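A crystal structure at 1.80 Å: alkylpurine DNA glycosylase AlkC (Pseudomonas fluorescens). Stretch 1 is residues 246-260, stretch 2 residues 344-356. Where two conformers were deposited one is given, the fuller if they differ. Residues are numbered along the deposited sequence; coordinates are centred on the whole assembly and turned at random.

Stretch 1 (246-260) GAGAKAEVKIHHLMV
Stretch 2 (344-356) HVLVNGERLGSAE

Stretch 2 is a β-hairpin: strands 344-347 and 350-356 are joined by a type I' turn from Val 347 to Glu 350. Stretch 1 runs along one face of it, from the turn toward Glu 356, bonded directly by one hydrogen bond and otherwise by apolar side chains and water. Gly 246 leaves a helix in a Schellman motif (phi/psi 78/12), and the loop meets the turn at once, Ala 247 CA lying 5.7 Å from Asn 348 CA. Asn 348 (phi/psi 43/43, chi1 m) directs ND2 to Ala 249 O at 2.8 Å, nearly linear at 172°. Water 1 links Gly 248 O (2.8 Å) and Asn 348 O (2.9 Å), donating to both. Lys 250 NZ stays 4.5 Å from Glu 350 OE2, too far for a salt bridge. Glu 350, extended with chi1 and chi2 t, instead reaches Ala 251 through water: water 2 accepts from Ala 251 N (2.9 Å) and donates to Glu 350 OE1 (2.6 Å) and Val 347 O (2.8 Å), while water 3 joins Ala 251 O (2.6 Å) to the same OE1 (2.9 Å). Ala 251 CB packs on Val 347 CG1 at 3.5 Å. Along the strand that begins at Val 253, Val 253 (m) and Ile 255 (t, t) point toward the hairpin, Lys 254 away; Val 253 CG2 meets Leu 352 CD2 at 3.7 Å, and Ile 255 CD1 meets Val 345 CG1 at 4.0 Å. The chain turns a corner at His 257 (phi/psi 64/25). Leu 258 (t, p) then places CD1 3.7 Å from Val 345 CG2 and CD2 3.7 Å from Gly 353 C, where a β-carbon would crowd CD2. The strand through Met 259 and Val 260 crosses strand 350-356 at -27°, roughly parallel, with Met 259 CA 6.0 Å from Ala 355 CA; Val 260 (t) sets CG2 3.8 Å from Ala 355 CB.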

ATOM      1  N   GLY A 246       9.140 -17.185 -13.962  1.00 23.91           N
ATOM      2  CA  GLY A 246       9.346 -17.885 -15.214  1.00 25.91           C
ATOM      3  C   GLY A 246      10.011 -17.080 -16.302  1.00 26.64           C
ATOM      4  O   GLY A 246      10.057 -17.543 -17.455  1.00 25.58           O
ATOM      5  N   ALA A 247      10.562 -15.911 -15.962  1.00 24.78           N
ATOM      6  CA  ALA A 247      11.162 -14.981 -16.913  1.00 24.72           C
ATOM      7  C   ALA A 247      12.593 -14.613 -16.517  1.00 22.52           C
ATOM      8  O   ALA A 247      13.047 -13.486 -16.739  1.00 23.23           O
ATOM      9  CB  ALA A 247      10.295 -13.727 -17.030  1.00 29.12           C
ATOM     10  N   GLY A 248      13.324 -15.555 -15.936  1.00 23.64           N
ATOM     11  CA  GLY A 248      14.679 -15.282 -15.506  1.00 25.30           C
ATOM     12  C   GLY A 248      15.734 -15.504 -16.579  1.00 29.38           C
ATOM     13  O   GLY A 248      16.840 -14.965 -16.478  1.00 25.49           O
ATOM     14  N   ALA A 249      15.416 -16.282 -17.606  1.00 25.94           N
ATOM     15  CA  ALA A 249      16.384 -16.542 -18.666  1.00 31.04           C
ATOM     16  C   ALA A 249      16.555 -15.305 -19.537  1.00 30.24           C
ATOM     17  O   ALA A 249      15.618 -14.535 -19.751  1.00 28.64           O
ATOM     18  CB  ALA A 249      15.941 -17.727 -19.531  1.00 34.63           C
ATOM     19  N   LYS A 250      17.766 -15.122 -20.054  1.00 29.07           N
ATOM     20  CA  LYS A 250      17.982 -14.047 -21.008  1.00 31.33           C
ATOM     21  C   LYS A 250      17.022 -14.212 -22.179  1.00 33.39           C
ATOM     22  O   LYS A 250      16.768 -15.326 -22.651  1.00 37.25           O
ATOM     23  CB  LYS A 250      19.434 -14.042 -21.491  1.00 49.45           C
ATOM     24  CG  LYS A 250      20.433 -13.738 -20.369  1.00 69.83           C
ATOM     25  CD  LYS A 250      21.441 -12.650 -20.731  0.50 63.81           C
ATOM     26  CE  LYS A 250      22.783 -13.235 -21.144  0.55 50.48           C
ATOM     27  NZ  LYS A 250      23.745 -12.167 -21.550  0.46 47.18           N
ATOM     28  N   ALA A 251      16.461 -13.098 -22.626  1.00 26.67           N
ATOM     29  CA  ALA A 251      15.477 -13.153 -23.693  1.00 29.79           C
ATOM     30  C   ALA A 251      16.168 -13.462 -25.008  1.00 31.15           C
ATOM     31  O   ALA A 251      17.160 -12.823 -25.359  1.00 31.27           O
ATOM     32  CB  ALA A 251      14.724 -11.830 -23.784  1.00 27.02           C
ATOM     33  N   GLU A 252      15.646 -14.454 -25.726  1.00 26.33           N
ATOM     34  CA  GLU A 252      16.152 -14.803 -27.051  1.00 30.33           C
ATOM     35  C   GLU A 252      15.302 -14.044 -28.061  1.00 29.45           C
ATOM     36  O   GLU A 252      14.345 -14.559 -28.636  1.00 30.88           O
ATOM     37  CB  GLU A 252      16.109 -16.312 -27.262  1.00 36.83           C
ATOM     38  CG  GLU A 252      17.014 -17.098 -26.321  1.00 49.91           C
ATOM     39  CD  GLU A 252      18.482 -16.742 -26.477  1.00 74.97           C
ATOM     40  OE1 GLU A 252      18.878 -16.290 -27.573  1.00 80.87           O
ATOM     41  OE2 GLU A 252      19.243 -16.910 -25.499  1.00 91.51           O
ATOM     42  N   VAL A 253      15.652 -12.769 -28.249  1.00 29.03           N
ATOM     43  CA  VAL A 253      14.859 -11.855 -29.063  1.00 36.17           C
ATOM     44  C   VAL A 253      15.778 -10.832 -29.708  1.00 38.42           C
ATOM     45  O   VAL A 253      16.889 -10.584 -29.241  1.00 34.94           O
ATOM     46  CB  VAL A 253      13.778 -11.107 -28.238  1.00 29.81           C
ATOM     47  CG1 VAL A 253      12.816 -12.079 -27.560  1.00 33.47           C
ATOM     48  CG2 VAL A 253      14.431 -10.179 -27.218  1.00 31.24           C
ATOM     49  N   LYS A 254      15.290 -10.225 -30.784  1.00 32.85           N
ATOM     50  CA  LYS A 254      15.856  -9.013 -31.357  1.00 27.64           C
ATOM     51  C   LYS A 254      14.845  -7.887 -31.200  1.00 30.87           C
ATOM     52  O   LYS A 254      13.638  -8.118 -31.246  1.00 30.07           O
ATOM     53  CB  LYS A 254      16.203  -9.205 -32.839  1.00 31.55           C
ATOM     54  CG  LYS A 254      17.363 -10.168 -33.068  1.00 44.63           C
ATOM     55  CD  LYS A 254      17.804 -10.218 -34.528  1.00 60.59           C
ATOM     56  CE  LYS A 254      16.772 -10.891 -35.415  1.00 64.45           C
ATOM     57  NZ  LYS A 254      17.382 -11.412 -36.683  1.00 63.84           N
ATOM     58  N   ILE A 255      15.333  -6.670 -30.994  1.00 30.72           N
ATOM     59  CA  ILE A 255      14.475  -5.496 -30.863  1.00 24.41           C
ATOM     60  C   ILE A 255      14.600  -4.670 -32.138  1.00 27.83           C
ATOM     61  O   ILE A 255      15.713  -4.459 -32.637  1.00 32.36           O
ATOM     62  CB  ILE A 255      14.832  -4.679 -29.610  1.00 25.43           C
ATOM     63  CG1 ILE A 255      13.864  -3.514 -29.427  1.00 34.17           C
ATOM     64  CG2 ILE A 255      16.271  -4.176 -29.661  1.00 34.89           C
ATOM     65  CD1 ILE A 255      13.958  -2.886 -28.044  1.00 41.77           C
ATOM     66  N   HIS A 256      13.455  -4.256 -32.696  1.00 24.12           N
ATOM     67  CA  HIS A 256      13.416  -3.489 -33.940  1.00 24.33           C
ATOM     68  C   HIS A 256      12.590  -2.225 -33.768  1.00 25.75           C
ATOM     69  O   HIS A 256      11.690  -2.157 -32.922  1.00 26.43           O
ATOM     70  CB  HIS A 256      12.805  -4.284 -35.108  1.00 38.12           C
ATOM     71  CG  HIS A 256      13.457  -5.603 -35.353  1.00 36.63           C
ATOM     72  ND1 HIS A 256      14.732  -5.718 -35.867  1.00 43.60           N
ATOM     73  CD2 HIS A 256      13.010  -6.864 -35.160  1.00 41.78           C
ATOM     74  CE1 HIS A 256      15.040  -6.998 -35.981  1.00 45.98           C
ATOM     75  NE2 HIS A 256      14.013  -7.713 -35.560  1.00 44.09           N
ATOM     76  N   HIS A 257      12.898  -1.226 -34.593  1.00 24.90           N
ATOM     77  CA  HIS A 257      12.071  -0.026 -34.714  1.00 25.77           C
ATOM     78  C   HIS A 257      12.004   0.783 -33.417  1.00 25.03           C
ATOM     79  O   HIS A 257      11.027   1.500 -33.189  1.00 25.26           O
ATOM     80  CB  HIS A 257      10.633  -0.368 -35.151  1.00 28.67           C
ATOM     81  CG  HIS A 257      10.539  -1.305 -36.317  1.00 30.71           C
ATOM     82  ND1 HIS A 257      11.198  -1.088 -37.506  1.00 37.19           N
ATOM     83  CD2 HIS A 257       9.821  -2.442 -36.488  1.00 32.72           C
ATOM     84  CE1 HIS A 257      10.922  -2.071 -38.349  1.00 38.43           C
ATOM     85  NE2 HIS A 257      10.085  -2.903 -37.754  1.00 34.74           N
ATOM     86  N   LEU A 258      12.989   0.699 -32.530  1.00 22.04           N
ATOM     87  CA  LEU A 258      12.843   1.365 -31.235  1.00 21.37           C
ATOM     88  C   LEU A 258      12.841   2.870 -31.436  1.00 27.85           C
ATOM     89  O   LEU A 258      13.713   3.410 -32.117  1.00 25.41           O
ATOM     90  CB  LEU A 258      13.972   0.958 -30.284  1.00 22.94           C
ATOM     91  CG  LEU A 258      14.044   1.751 -28.963  1.00 21.61           C
ATOM     92  CD1 LEU A 258      12.800   1.573 -28.138  1.00 22.93           C
ATOM     93  CD2 LEU A 258      15.253   1.372 -28.116  1.00 28.39           C
ATOM     94  N   MET A 259      11.835   3.542 -30.896  1.00 20.22           N
ATOM     95  CA  MET A 259      11.799   4.989 -31.000  1.00 28.13           C
ATOM     96  C   MET A 259      10.987   5.579 -29.861  1.00 25.76           C
ATOM     97  O   MET A 259      10.111   4.924 -29.277  1.00 21.16           O
ATOM     98  CB  MET A 259      11.220   5.430 -32.350  1.00 34.20           C
ATOM     99  CG  MET A 259       9.749   5.173 -32.528  1.00 33.48           C
ATOM    100  SD  MET A 259       9.175   5.598 -34.219  1.00 46.33           S
ATOM    101  CE  MET A 259       9.756   4.170 -35.113  1.00 52.25           C
ATOM    102  N   VAL A 260      11.298   6.828 -29.548  1.00 21.79           N
ATOM    103  CA  VAL A 260      10.442   7.673 -28.727  1.00 18.30           C
ATOM    104  C   VAL A 260      10.103   8.894 -29.563  1.00 25.37           C
ATOM    105  O   VAL A 260      10.998   9.511 -30.155  1.00 23.61           O
ATOM    106  CB  VAL A 260      11.121   8.055 -27.400  1.00 20.72           C
ATOM    107  CG1 VAL A 260      10.288   9.057 -26.632  1.00 23.40           C
ATOM    108  CG2 VAL A 260      11.334   6.821 -26.546  1.00 23.87           C
ATOM    109  N   HIS A 344      15.015   3.570 -21.361  1.00 17.61           N
ATOM    110  CA  HIS A 344      15.616   2.250 -21.551  1.00 15.28           C
ATOM    111  C   HIS A 344      14.537   1.173 -21.636  1.00 21.04           C
ATOM    112  O   HIS A 344      13.580   1.189 -20.860  1.00 17.67           O
ATOM    113  CB  HIS A 344      16.559   1.882 -20.405  1.00 20.56           C
ATOM    114  CG  HIS A 344      17.588   2.925 -20.094  1.00 22.18           C
ATOM    115  ND1 HIS A 344      18.809   2.979 -20.728  1.00 26.04           N
ATOM    116  CD2 HIS A 344      17.585   3.937 -19.196  1.00 24.17           C
ATOM    117  CE1 HIS A 344      19.507   3.992 -20.248  1.00 29.29           C
ATOM    118  NE2 HIS A 344      18.783   4.593 -19.320  1.00 28.11           N
ATOM    119  N   VAL A 345      14.700   0.225 -22.568  1.00 16.35           N
ATOM    120  CA  VAL A 345      13.788  -0.918 -22.700  1.00 19.07           C
ATOM    121  C   VAL A 345      14.389  -2.097 -21.950  1.00 16.26           C
ATOM    122  O   VAL A 345      15.564  -2.436 -22.147  1.00 17.66           O
ATOM    123  CB  VAL A 345      13.534  -1.280 -24.176  1.00 21.26           C
ATOM    124  CG1 VAL A 345      12.734  -2.564 -24.297  1.00 21.84           C
ATOM    125  CG2 VAL A 345      12.774  -0.160 -24.875  1.00 22.13           C
ATOM    126  N   LEU A 346      13.590  -2.716 -21.087  1.00 14.84           N
ATOM    127  CA  LEU A 346      14.027  -3.785 -20.196  1.00 16.15           C
ATOM    128  C   LEU A 346      13.270  -5.061 -20.542  1.00 16.49           C
ATOM    129  O   LEU A 346      12.034  -5.062 -20.567  1.00 17.39           O
ATOM    130  CB  LEU A 346      13.750  -3.438 -18.726  1.00 18.46           C
ATOM    131  CG  LEU A 346      14.274  -2.083 -18.265  1.00 20.09           C
ATOM    132  CD1 LEU A 346      13.624  -1.655 -16.949  1.00 20.59           C
ATOM    133  CD2 LEU A 346      15.766  -2.172 -18.119  1.00 26.16           C
ATOM    134  N   VAL A 347      14.004  -6.140 -20.797  1.00 17.78           N
ATOM    135  CA  VAL A 347      13.392  -7.426 -21.111  1.00 19.22           C
ATOM    136  C   VAL A 347      14.058  -8.491 -20.246  1.00 19.97           C
ATOM    137  O   VAL A 347      15.283  -8.677 -20.302  1.00 19.89           O
ATOM    138  CB  VAL A 347      13.500  -7.779 -22.608  1.00 20.97           C
ATOM    139  CG1 VAL A 347      12.744  -9.092 -22.890  1.00 21.56           C
ATOM    140  CG2 VAL A 347      12.923  -6.657 -23.475  1.00 23.46           C
ATOM    141  N   ASN A 348      13.250  -9.180 -19.436  1.00 17.71           N
ATOM    142  CA  ASN A 348      13.738 -10.111 -18.428  1.00 18.54           C
ATOM    143  C   ASN A 348      14.934  -9.551 -17.668  1.00 19.18           C
ATOM    144  O   ASN A 348      15.909 -10.265 -17.414  1.00 19.32           O
ATOM    145  CB  ASN A 348      14.084 -11.455 -19.080  1.00 23.85           C
ATOM    146  CG  ASN A 348      12.854 -12.166 -19.605  1.00 25.15           C
ATOM    147  OD1 ASN A 348      11.755 -11.603 -19.603  1.00 21.33           O
ATOM    148  ND2 ASN A 348      13.030 -13.404 -20.067  1.00 23.93           N
ATOM    149  N   GLY A 349      14.871  -8.278 -17.297  1.00 20.11           N
ATOM    150  CA  GLY A 349      15.869  -7.694 -16.431  1.00 19.93           C
ATOM    151  C   GLY A 349      17.070  -7.121 -17.143  1.00 26.41           C
ATOM    152  O   GLY A 349      17.959  -6.576 -16.478  1.00 25.98           O
ATOM    153  N   GLU A 350      17.115  -7.208 -18.460  1.00 22.74           N
ATOM    154  CA  GLU A 350      18.261  -6.783 -19.248  1.00 20.30           C
ATOM    155  C   GLU A 350      17.884  -5.564 -20.078  1.00 21.13           C
ATOM    156  O   GLU A 350      16.821  -5.540 -20.696  1.00 19.87           O
ATOM    157  CB  GLU A 350      18.723  -7.927 -20.171  1.00 27.21           C
ATOM    158  CG  GLU A 350      19.858  -7.589 -21.120  1.00 39.82           C
ATOM    159  CD  GLU A 350      20.184  -8.731 -22.086  1.00 60.30           C
ATOM    160  OE1 GLU A 350      19.413  -9.715 -22.148  1.00 40.29           O
ATOM    161  OE2 GLU A 350      21.215  -8.642 -22.786  1.00 66.89           O
ATOM    162  N   ARG A 351      18.764  -4.560 -20.110  1.00 21.69           N
ATOM    163  CA  ARG A 351      18.553  -3.415 -20.990  1.00 24.03           C
ATOM    164  C   ARG A 351      18.855  -3.814 -22.425  1.00 21.86           C
ATOM    165  O   ARG A 351      19.981  -4.220 -22.734  1.00 29.31           O
ATOM    166  CB  ARG A 351      19.450  -2.258 -20.562  1.00 23.31           C
ATOM    167  CG  ARG A 351      19.089  -1.723 -19.178  1.00 36.50           C
ATOM    168  CD  ARG A 351      19.856  -0.460 -18.813  1.00 56.65           C
ATOM    169  NE  ARG A 351      19.427   0.101 -17.531  1.00 52.52           N
ATOM    170  CZ  ARG A 351      19.859   1.257 -17.032  1.00 69.57           C
ATOM    171  NH1 ARG A 351      20.742   1.994 -17.700  1.00 47.29           N
ATOM    172  NH2 ARG A 351      19.404   1.679 -15.859  1.00 77.24           N
ATOM    173  N   LEU A 352      17.869  -3.690 -23.307  1.00 21.07           N
ATOM    174  CA  LEU A 352      18.031  -4.080 -24.698  1.00 22.24           C
ATOM    175  C   LEU A 352      18.189  -2.911 -25.657  1.00 25.92           C
ATOM    176  O   LEU A 352      18.536  -3.140 -26.819  1.00 24.11           O
ATOM    177  CB  LEU A 352      16.833  -4.929 -25.155  1.00 26.09           C
ATOM    178  CG  LEU A 352      17.046  -6.435 -25.217  1.00 39.12           C
ATOM    179  CD1 LEU A 352      17.612  -6.966 -23.951  1.00 32.50           C
ATOM    180  CD2 LEU A 352      15.733  -7.135 -25.544  1.00 35.41           C
ATOM    181  N   GLY A 353      17.888  -1.690 -25.238  1.00 21.93           N
ATOM    182  CA  GLY A 353      18.104  -0.536 -26.090  1.00 22.63           C
ATOM    183  C   GLY A 353      17.647   0.706 -25.366  1.00 23.67           C
ATOM    184  O   GLY A 353      17.042   0.636 -24.292  1.00 20.01           O
ATOM    185  N   SER A 354      17.956   1.855 -25.967  1.00 20.16           N
ATOM    186  CA  SER A 354      17.559   3.126 -25.381  0.68 18.69           C
ATOM    187  C   SER A 354      17.218   4.126 -26.474  1.00 18.93           C
ATOM    188  O   SER A 354      17.649   4.005 -27.622  1.00 20.01           O
ATOM    189  CB  SER A 354      18.668   3.694 -24.486  0.68 20.97           C
ATOM    190  OG  SER A 354      19.876   3.791 -25.215  0.68 17.15           O
ATOM    191  N   ALA A 355      16.443   5.132 -26.084  1.00 15.60           N
ATOM    192  CA  ALA A 355      16.100   6.251 -26.947  1.00 19.56           C
ATOM    193  C   ALA A 355      15.977   7.482 -26.064  1.00 19.98           C
ATOM    194  O   ALA A 355      16.096   7.401 -24.844  1.00 21.07           O
ATOM    195  CB  ALA A 355      14.815   5.989 -27.740  1.00 22.76           C
ATOM    196  N   GLU A 356      15.787   8.638 -26.686  1.00 16.92           N
ATOM    197  CA  GLU A 356      15.850   9.887 -25.941  1.00 19.02           C
ATOM    198  C   GLU A 356      14.684  10.777 -26.333  1.00 22.03           C
ATOM    199  O   GLU A 356      14.213  10.741 -27.468  1.00 21.65           O
ATOM    200  CB  GLU A 356      17.151  10.667 -26.210  1.00 21.07           C
ATOM    201  CG  GLU A 356      18.430   9.906 -25.957  1.00 22.07           C
ATOM    202  CD  GLU A 356      18.771   8.945 -27.073  1.00 21.92           C
ATOM    203  OE1 GLU A 356      18.779   9.364 -28.253  1.00 23.68           O
ATOM    204  OE2 GLU A 356      19.019   7.757 -26.760  1.00 21.92           O
TER
HETATM  205  O   HOH W   1      16.885 -12.273 -15.608  1.00 45.76           O
HETATM  206  O   HOH W   2      17.017 -10.533 -21.500  1.00 26.36           O
HETATM  207  O   HOH W   3      18.653 -10.838 -24.659  1.00 39.97           O
HETATM  208  O   HOH W   4      13.376  10.773 -30.142  1.00 35.63           O